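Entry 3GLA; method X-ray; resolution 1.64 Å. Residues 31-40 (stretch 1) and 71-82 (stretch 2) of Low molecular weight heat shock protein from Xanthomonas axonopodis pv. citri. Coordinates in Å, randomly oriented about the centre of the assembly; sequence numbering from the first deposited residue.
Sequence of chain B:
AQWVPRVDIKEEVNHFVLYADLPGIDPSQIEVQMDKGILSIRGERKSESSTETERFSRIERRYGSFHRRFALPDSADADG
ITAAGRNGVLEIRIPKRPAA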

# COMPACT_ATOMS: atom_id res chain seq x y z
N GLU B 31 -9.48 -11.46 1.62
CA GLU B 31 -10.80 -12.13 1.34
C GLU B 31 -11.64 -11.12 0.69
O GLU B 31 -11.88 -10.06 1.27
CB GLU B 31 -11.39 -12.50 2.67
CG GLU B 31 -12.68 -13.24 2.53
CD GLU B 31 -12.84 -14.26 3.67
OE1 GLU B 31 -13.39 -13.88 4.72
OE2 GLU B 31 -12.39 -15.45 3.50
N VAL B 32 -12.12 -11.41 -0.49
CA VAL B 32 -13.04 -10.52 -1.19
C VAL B 32 -14.32 -11.28 -1.28
O VAL B 32 -14.28 -12.43 -1.72
CB VAL B 32 -12.53 -10.28 -2.55
CG1 VAL B 32 -13.36 -9.34 -3.33
CG2 VAL B 32 -11.14 -9.60 -2.45
N GLN B 33 -15.41 -10.64 -0.93
CA GLN B 33 -16.75 -11.30 -1.00
C GLN B 33 -17.71 -10.23 -1.35
O GLN B 33 -17.50 -9.03 -1.06
CB GLN B 33 -17.11 -11.78 0.40
CG GLN B 33 -16.19 -12.80 0.84
CD GLN B 33 -16.79 -13.61 1.96
OE1 GLN B 33 -16.46 -14.79 2.10
NE2 GLN B 33 -17.69 -13.00 2.74
N MET B 34 -18.78 -10.58 -2.08
CA MET B 34 -19.79 -9.60 -2.32
C MET B 34 -21.10 -10.33 -2.09
O MET B 34 -21.29 -11.44 -2.64
CB MET B 34 -19.66 -9.04 -3.73
CG MET B 34 -20.60 -7.88 -3.97
SD MET B 34 -20.36 -7.17 -5.43
CE MET B 34 -21.86 -6.21 -5.53
N ASP B 35 -21.95 -9.79 -1.29
CA ASP B 35 -23.21 -10.46 -0.97
C ASP B 35 -24.18 -9.28 -0.78
O ASP B 35 -23.82 -8.24 -0.29
CB ASP B 35 -23.09 -11.29 0.31
CG ASP B 35 -24.35 -12.24 0.56
OD1 ASP B 35 -24.98 -12.77 -0.42
OD2 ASP B 35 -24.72 -12.42 1.76
N LYS B 36 -25.43 -9.40 -1.25
CA LYS B 36 -26.42 -8.34 -1.03
C LYS B 36 -25.99 -6.99 -1.54
O LYS B 36 -26.37 -5.94 -0.94
CB LYS B 36 -26.77 -8.25 0.47
CG LYS B 36 -27.52 -9.46 1.04
CD LYS B 36 -27.45 -9.64 2.57
CE LYS B 36 -28.02 -11.04 2.91
NZ LYS B 36 -27.52 -11.64 4.21
N GLY B 37 -25.22 -6.97 -2.62
CA GLY B 37 -24.84 -5.72 -3.29
C GLY B 37 -23.69 -5.05 -2.51
O GLY B 37 -23.28 -4.00 -2.89
N ILE B 38 -23.13 -5.77 -1.53
CA ILE B 38 -22.09 -5.08 -0.68
C ILE B 38 -20.80 -5.88 -0.92
O ILE B 38 -20.66 -7.08 -0.54
CB ILE B 38 -22.50 -5.10 0.75
CG1 ILE B 38 -23.76 -4.23 0.90
CG2 ILE B 38 -21.32 -4.48 1.57
CD1 ILE B 38 -24.36 -4.48 2.25
N LEU B 39 -19.79 -5.15 -1.47
CA LEU B 39 -18.48 -5.75 -1.67
C LEU B 39 -17.67 -5.56 -0.41
O LEU B 39 -17.58 -4.45 0.08
CB LEU B 39 -17.84 -4.98 -2.85
CG LEU B 39 -16.39 -5.37 -3.23
CD1 LEU B 39 -16.30 -6.88 -3.65
CD2 LEU B 39 -15.89 -4.47 -4.36
N SER B 40 -17.06 -6.64 0.07
CA SER B 40 -16.32 -6.65 1.36
C SER B 40 -14.88 -7.04 1.03
O SER B 40 -14.59 -7.92 0.20
CB SER B 40 -16.95 -7.81 2.20
OG SER B 40 -16.11 -8.16 3.25
N ALA B 71 -21.10 -0.89 -0.39
CA ALA B 71 -22.33 -1.15 -1.16
C ALA B 71 -22.08 -0.61 -2.57
O ALA B 71 -21.60 0.48 -2.79
CB ALA B 71 -23.46 -0.30 -0.49
N LEU B 72 -22.44 -1.38 -3.62
CA LEU B 72 -22.25 -0.95 -4.95
C LEU B 72 -23.68 -0.89 -5.61
O LEU B 72 -24.63 -1.42 -5.00
CB LEU B 72 -21.50 -2.04 -5.69
CG LEU B 72 -20.02 -2.18 -5.21
CD1 LEU B 72 -19.48 -3.36 -6.01
CD2 LEU B 72 -19.29 -0.93 -5.61
N PRO B 73 -23.74 -0.21 -6.70
CA PRO B 73 -25.07 -0.08 -7.38
C PRO B 73 -25.57 -1.45 -7.73
O PRO B 73 -24.80 -2.42 -7.94
CB PRO B 73 -24.73 0.64 -8.67
CG PRO B 73 -23.59 1.56 -8.29
CD PRO B 73 -22.76 0.55 -7.46
N ASP B 74 -26.90 -1.53 -7.83
CA ASP B 74 -27.55 -2.76 -8.16
C ASP B 74 -27.09 -3.35 -9.42
O ASP B 74 -27.22 -4.59 -9.62
CB ASP B 74 -29.06 -2.50 -8.27
CG ASP B 74 -29.71 -2.56 -6.92
OD1 ASP B 74 -30.95 -2.38 -6.85
OD2 ASP B 74 -29.01 -2.83 -5.90
N SER B 75 -26.52 -2.56 -10.29
CA SER B 75 -25.99 -3.08 -11.50
C SER B 75 -24.77 -4.02 -11.32
O SER B 75 -24.39 -4.78 -12.18
CB SER B 75 -25.55 -2.01 -12.45
OG SER B 75 -24.44 -1.19 -11.91
N ALA B 76 -24.15 -3.92 -10.16
CA ALA B 76 -22.89 -4.66 -10.06
C ALA B 76 -23.26 -6.13 -9.90
O ALA B 76 -24.13 -6.48 -9.15
CB ALA B 76 -22.15 -4.14 -8.74
N ASP B 77 -22.48 -6.98 -10.51
CA ASP B 77 -22.81 -8.42 -10.41
C ASP B 77 -21.77 -9.15 -9.54
O ASP B 77 -20.68 -9.37 -10.00
CB ASP B 77 -22.64 -8.89 -11.84
CG ASP B 77 -23.07 -10.35 -12.01
OD1 ASP B 77 -23.15 -10.73 -13.21
OD2 ASP B 77 -23.26 -11.08 -11.03
N ALA B 78 -22.20 -9.50 -8.35
CA ALA B 78 -21.36 -10.11 -7.33
C ALA B 78 -20.76 -11.38 -7.83
O ALA B 78 -19.62 -11.67 -7.61
CB ALA B 78 -22.22 -10.38 -6.10
N ASP B 79 -21.50 -12.05 -8.69
CA ASP B 79 -20.99 -13.37 -9.06
C ASP B 79 -19.83 -13.36 -9.96
O ASP B 79 -19.21 -14.44 -10.15
CB ASP B 79 -22.20 -14.16 -9.72
CG ASP B 79 -23.30 -14.36 -8.77
OD1 ASP B 79 -24.46 -14.71 -9.15
OD2 ASP B 79 -23.17 -14.31 -7.48
N GLY B 80 -19.52 -12.25 -10.62
CA GLY B 80 -18.51 -12.16 -11.60
C GLY B 80 -17.22 -11.54 -11.15
O GLY B 80 -16.38 -11.22 -11.92
N ILE B 81 -17.15 -11.34 -9.84
CA ILE B 81 -15.95 -10.58 -9.40
C ILE B 81 -14.69 -11.28 -9.68
O ILE B 81 -14.63 -12.54 -9.58
CB ILE B 81 -16.07 -10.43 -7.92
CG1 ILE B 81 -17.12 -9.38 -7.63
CG2 ILE B 81 -14.67 -9.89 -7.30
CD1 ILE B 81 -17.46 -9.43 -6.17
N THR B 82 -13.67 -10.51 -10.05
CA THR B 82 -12.31 -11.06 -10.12
C THR B 82 -11.42 -10.11 -9.32
O THR B 82 -11.81 -8.95 -9.04
CB THR B 82 -11.71 -11.18 -11.53
OG1 THR B 82 -11.71 -9.88 -12.14
CG2 THR B 82 -12.66 -12.03 -12.42

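A single hydrogen bond joins the two stretches, and its acceptor lies in a tight turn. Leu 72 N donates to Gly 37 O at 2.8 Å, and the N-H...O angle of 167° is close to linear. The same oxygen also receives a CA-H...O contact, with Ala 71 CA 3.5 Å from Gly 37 O.

Gly 37 belongs to a type I' turn from Asp 35 to Ile 38. The turn is closed by two backbone hydrogen bonds: Ile 38 N to Asp 35 O at 2.8 Å, and Asp 35 N to Ile 38 O at 3.1 Å. Lys 36 and Gly 37 both have positive phi, as this turn type requires; at Gly 37 the value of 79° favours glycine.

At the end of the turn, Ile 38 forms an antiparallel, non-hydrogen-bonded bridge pair with Ala 71. Ile 38 CA and Ala 71 CA are 4.0 Å apart. Their side chains share one face of the sheet, and Ile 38 CG1 lies 4.2 Å from Ala 71 CB.

The rest of the contact is apolar. Met 34 is central to it and has the largest covered area of any residue here. Its side chain is fully extended, with all three chi angles t, so it reaches several partners along its length. Met 34 CB meets Ile 81 CD1 at 3.3 Å, a tight approach. Met 34 CG lies 3.7 Å from Ala 78 CB. At the tip, Met 34 CE is 3.7 Å from Leu 72 CD1 and 3.8 Å from Ala 76 CB.

Leu 39 is buried and touches two of the same partners. Leu 39 CB is 3.9 Å from Leu 72 CD1, and Leu 39 CD1 is 3.8 Å from Ile 81 CD1. Val 32 adds a looser contact: Val 32 CG1 is 4.2 Å from Ile 81 CG2.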